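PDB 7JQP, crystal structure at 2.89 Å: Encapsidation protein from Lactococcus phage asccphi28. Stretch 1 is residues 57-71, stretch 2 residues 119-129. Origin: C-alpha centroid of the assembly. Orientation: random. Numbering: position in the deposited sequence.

Stretch 1, residues 57-71: LGVEIDELEKNNFIT
Stretch 2, residues 119-129: CIVYFIALSRA

A short helix and the loop that follows it pack alongside a β-strand of the same chain. The helix runs through Val59 to Ile61, phi/psi near -60/-35 with Ile61 at -89/-40. The strand, already under way at Cys119, runs to Ala125 with extended angles except at Ile120, where psi is -18°. The two run almost against each other, at 151° between N-to-C directions and 7.7 Å at closest approach. The register follows from this reversal: Gly58 CA lies 5.2 Å from Ala125 CA, Ile61 CA 6.9 Å from Phe123 CA, and Phe69 CA 9.3 Å from Val121 CA. The alternation of the strand turns Val121, Phe123 and Ala125 toward stretch 1. Together the stretches bury 629 Å².

No backbone hydrogen bond crosses the interface; within stretch 1 the helix bonds to itself. Gly58 O accepts from both Ile61 N (2.9 Å) and Asp62 N (2.7 Å), and Glu63 N reaches Val59 O at 2.9 Å. At the start of the helix, Leu57 N donates a weak bond to Glu60 OE2, 3.3 Å away. Ile61 O takes two donors, Leu64 N at 2.9 Å and Lys66 NZ at 2.9 Å, so the lysine ammonium is anchored to its own stretch. Phe69 N closes the next turn onto Lys66 O at 3.0 Å. Beyond the strand, Arg128 N turns back to Ala125 O in a weak bond of 2.9 Å.

The one hydrogen bond between the stretches carries charge: Arg128 NH2 donates to Asp62 OD2 at 3.0 Å, with an N-H...O angle of 154°, forming a salt bridge. The CA-to-CB bond of Arg128 points sideways; chi1 m, chi2 and chi3 t and chi4 166° then bring its end nearer, and the carboxylate of Asp62 (chi1 m) meets the guanidinium at its edge. Gly58 CA covers one guanidinium face, 3.3 Å from Arg128 NH2. An ideal CB on Gly58 would sit 2.1 Å from Arg128 NH2, a clash, so the bare glycine makes room for the arginine. Ser127 OG lies 3.3 Å from Leu57 CA, but its hydrogen bond is made to a residue just outside the stretches.

Phe123 (chi1 m, chi2 -85°) is the apolar center, with the largest area covered. Lys66 (chi1 -30°, between wells, then m, t, m) lays its aliphatic chain over one ring face, CD 3.6 Å from the Phe123 ring centroid and 8° off the normal, a CH-pi contact. Its NZ is 5.2 Å from that centroid, at most a weak cation-pi attraction. The edge of Phe123 points into the face of Phe69 (chi1 t, chi2 70°), with ring centroids 5.1 Å apart and planes at 78°; Phe123 CZ is 3.9 Å from Phe69 CG. Leu64 (t, p) brings CD2 to 3.3 Å from Phe123 CE1, while Ile61 (m, t) sets CG2 3.8 Å from Phe123 CB.

Farther along, Phe69 CE2 meets Val121 CG1 (chi1 t) at 3.7 Å, and Ile70 CD1 (m, t) meets Ile120 CD1 (p, t) at 3.8 Å. Thr71 (chi1 p) ends the stretch by capping a following helix.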

# COMPACT_ATOMS: atom_id res chain seq x y z
N LEU A 57 12.78 6.96 9.56
CA LEU A 57 11.89 6.54 8.50
C LEU A 57 10.43 6.71 8.90
O LEU A 57 10.08 6.66 10.08
CB LEU A 57 12.14 5.07 8.12
CG LEU A 57 13.52 4.76 7.55
CD1 LEU A 57 13.69 3.26 7.36
CD2 LEU A 57 13.73 5.49 6.23
N GLY A 58 9.58 6.91 7.89
CA GLY A 58 8.17 7.09 8.16
C GLY A 58 7.54 5.89 8.83
O GLY A 58 6.69 6.03 9.72
N VAL A 59 7.94 4.68 8.42
CA VAL A 59 7.37 3.48 9.01
C VAL A 59 7.61 3.45 10.51
O VAL A 59 6.76 2.99 11.29
CB VAL A 59 7.95 2.22 8.33
CG1 VAL A 59 7.66 2.24 6.84
CG2 VAL A 59 9.45 2.13 8.59
N GLU A 60 8.76 3.97 10.96
CA GLU A 60 9.05 4.00 12.39
C GLU A 60 7.99 4.79 13.15
O GLU A 60 7.65 4.44 14.29
CB GLU A 60 10.44 4.59 12.63
CG GLU A 60 11.52 3.95 11.77
CD GLU A 60 12.90 4.06 12.38
OE1 GLU A 60 13.09 3.59 13.52
OE2 GLU A 60 13.80 4.60 11.70
N ILE A 61 7.45 5.84 12.54
CA ILE A 61 6.41 6.64 13.18
C ILE A 61 5.02 6.09 12.88
O ILE A 61 4.16 6.07 13.76
CB ILE A 61 6.55 8.11 12.74
CG1 ILE A 61 7.78 8.70 13.43
CG2 ILE A 61 5.29 8.91 13.06
CD1 ILE A 61 8.01 10.14 13.16
N ASP A 62 4.78 5.66 11.64
CA ASP A 62 3.46 5.13 11.30
C ASP A 62 3.12 3.93 12.17
O ASP A 62 1.98 3.78 12.62
CB ASP A 62 3.41 4.77 9.82
CG ASP A 62 3.37 6.00 8.92
OD1 ASP A 62 3.17 7.12 9.44
OD2 ASP A 62 3.54 5.84 7.70
N GLU A 63 4.10 3.07 12.43
CA GLU A 63 3.91 1.93 13.32
C GLU A 63 3.98 2.30 14.79
O GLU A 63 3.58 1.49 15.63
CB GLU A 63 4.96 0.85 13.02
CG GLU A 63 4.73 0.09 11.72
CD GLU A 63 5.86 -0.87 11.40
OE1 GLU A 63 6.78 -1.00 12.23
OE2 GLU A 63 5.82 -1.50 10.32
N LEU A 64 4.46 3.50 15.12
CA LEU A 64 4.57 3.91 16.51
C LEU A 64 3.19 4.13 17.12
O LEU A 64 2.27 4.62 16.46
CB LEU A 64 5.40 5.19 16.62
CG LEU A 64 5.56 5.79 18.01
CD1 LEU A 64 6.38 4.88 18.91
CD2 LEU A 64 6.18 7.17 17.92
N GLU A 65 3.05 3.75 18.40
CA GLU A 65 1.80 3.94 19.14
C GLU A 65 1.89 5.26 19.90
O GLU A 65 2.42 5.32 21.01
CB GLU A 65 1.56 2.78 20.10
CG GLU A 65 1.26 1.46 19.42
CD GLU A 65 -0.13 1.39 18.83
OE1 GLU A 65 -1.08 1.95 19.43
OE2 GLU A 65 -0.28 0.78 17.75
N LYS A 66 1.37 6.34 19.31
CA LYS A 66 1.46 7.64 19.96
C LYS A 66 0.70 7.66 21.28
O LYS A 66 1.09 8.38 22.21
CB LYS A 66 0.98 8.77 19.03
CG LYS A 66 1.20 8.49 17.56
CD LYS A 66 2.68 8.30 17.29
CE LYS A 66 3.07 8.56 15.85
NZ LYS A 66 2.16 7.92 14.86
N ASN A 67 -0.39 6.90 21.37
CA ASN A 67 -1.21 6.92 22.58
C ASN A 67 -0.38 6.53 23.81
O ASN A 67 -0.60 7.06 24.90
CB ASN A 67 -2.39 5.97 22.43
CG ASN A 67 -3.22 6.26 21.20
OD1 ASN A 67 -3.47 7.42 20.86
ND2 ASN A 67 -3.65 5.21 20.51
N ASN A 68 0.57 5.61 23.64
CA ASN A 68 1.38 5.15 24.76
C ASN A 68 2.70 5.90 24.87
O ASN A 68 3.58 5.49 25.64
CB ASN A 68 1.67 3.64 24.65
CG ASN A 68 0.40 2.81 24.57
OD1 ASN A 68 -0.70 3.33 24.72
ND2 ASN A 68 0.57 1.50 24.45
N PHE A 69 2.86 6.99 24.12
CA PHE A 69 4.06 7.82 24.26
C PHE A 69 4.15 8.40 25.67
O PHE A 69 5.23 8.45 26.26
CB PHE A 69 4.02 8.94 23.21
CG PHE A 69 5.34 9.63 23.01
CD1 PHE A 69 6.39 8.97 22.40
CD2 PHE A 69 5.52 10.95 23.41
CE1 PHE A 69 7.60 9.61 22.20
CE2 PHE A 69 6.73 11.58 23.21
CZ PHE A 69 7.77 10.91 22.60
N ILE A 70 3.01 8.82 26.21
CA ILE A 70 2.87 9.24 27.60
C ILE A 70 1.99 8.20 28.30
O ILE A 70 0.89 7.91 27.83
CB ILE A 70 2.23 10.63 27.69
CG1 ILE A 70 3.09 11.67 26.96
CG2 ILE A 70 2.05 11.02 29.16
CD1 ILE A 70 2.46 13.05 26.88
N THR A 71 2.48 7.64 29.40
CA THR A 71 1.82 6.54 30.08
C THR A 71 1.43 6.94 31.50
O THR A 71 1.99 7.88 32.07
CB THR A 71 2.70 5.29 30.12
OG1 THR A 71 4.00 5.63 30.62
CG2 THR A 71 2.85 4.69 28.72
N CYS A 119 -0.81 21.26 21.48
CA CYS A 119 0.12 20.24 21.02
C CYS A 119 1.42 20.33 21.80
O CYS A 119 2.04 21.39 21.88
CB CYS A 119 0.40 20.42 19.53
SG CYS A 119 1.57 19.23 18.85
N ILE A 120 1.83 19.20 22.38
CA ILE A 120 3.07 19.14 23.14
C ILE A 120 4.10 18.22 22.51
O ILE A 120 5.29 18.33 22.85
CB ILE A 120 2.80 18.70 24.60
CG1 ILE A 120 1.95 17.44 24.62
CG2 ILE A 120 2.13 19.83 25.37
CD1 ILE A 120 2.03 16.66 25.91
N VAL A 121 3.71 17.33 21.60
CA VAL A 121 4.65 16.44 20.93
C VAL A 121 4.32 16.40 19.44
O VAL A 121 3.15 16.28 19.06
CB VAL A 121 4.64 15.03 21.54
CG1 VAL A 121 5.65 14.14 20.84
CG2 VAL A 121 4.93 15.09 23.03
N TYR A 122 5.35 16.50 18.61
CA TYR A 122 5.25 16.36 17.17
C TYR A 122 6.05 15.14 16.75
O TYR A 122 7.17 14.92 17.23
CB TYR A 122 5.82 17.57 16.40
CG TYR A 122 5.13 18.90 16.58
CD1 TYR A 122 5.40 19.71 17.68
CD2 TYR A 122 4.26 19.39 15.62
CE1 TYR A 122 4.80 20.94 17.83
CE2 TYR A 122 3.65 20.62 15.76
CZ TYR A 122 3.92 21.39 16.87
OH TYR A 122 3.32 22.62 17.01
N PHE A 123 5.49 14.33 15.86
CA PHE A 123 6.17 13.18 15.29
C PHE A 123 6.56 13.50 13.86
O PHE A 123 5.71 13.87 13.04
CB PHE A 123 5.28 11.94 15.38
CG PHE A 123 5.00 11.51 16.79
CD1 PHE A 123 5.88 10.69 17.48
CD2 PHE A 123 3.85 11.94 17.45
CE1 PHE A 123 5.62 10.30 18.78
CE2 PHE A 123 3.59 11.55 18.75
CZ PHE A 123 4.48 10.73 19.41
N ILE A 124 7.86 13.36 13.56
CA ILE A 124 8.43 13.70 12.27
C ILE A 124 9.38 12.60 11.82
O ILE A 124 10.06 11.97 12.64
CB ILE A 124 9.21 15.03 12.31
CG1 ILE A 124 8.39 16.14 12.93
CG2 ILE A 124 9.74 15.40 10.92
CD1 ILE A 124 9.22 17.36 13.20
N ALA A 125 9.47 12.42 10.51
CA ALA A 125 10.36 11.44 9.91
C ALA A 125 11.40 12.17 9.08
O ALA A 125 11.07 13.04 8.27
CB ALA A 125 9.57 10.46 9.04
N LEU A 126 12.67 11.82 9.30
CA LEU A 126 13.75 12.48 8.58
C LEU A 126 13.60 12.29 7.08
O LEU A 126 13.99 13.17 6.30
CB LEU A 126 15.09 11.93 9.07
CG LEU A 126 16.33 12.80 8.93
CD1 LEU A 126 16.11 14.22 9.40
CD2 LEU A 126 17.47 12.14 9.72
N SER A 127 13.01 11.17 6.65
CA SER A 127 12.77 10.97 5.22
C SER A 127 11.85 12.05 4.67
O SER A 127 12.03 12.50 3.53
CB SER A 127 12.16 9.59 4.99
OG SER A 127 12.43 8.73 6.09
N ARG A 128 10.86 12.46 5.45
CA ARG A 128 9.90 13.48 5.03
C ARG A 128 10.30 14.88 5.49
O ARG A 128 9.54 15.83 5.27
CB ARG A 128 8.51 13.13 5.59
CG ARG A 128 8.15 11.65 5.47
CD ARG A 128 6.92 11.28 6.30
NE ARG A 128 6.54 9.89 6.10
CZ ARG A 128 5.69 9.22 6.88
NH1 ARG A 128 5.13 9.82 7.92
NH2 ARG A 128 5.40 7.95 6.61
N ALA A 129 11.47 15.01 6.11
CA ALA A 129 11.90 16.30 6.66
C ALA A 129 12.15 17.33 5.57
O ALA A 129 11.90 18.53 5.77
CB ALA A 129 13.15 16.11 7.51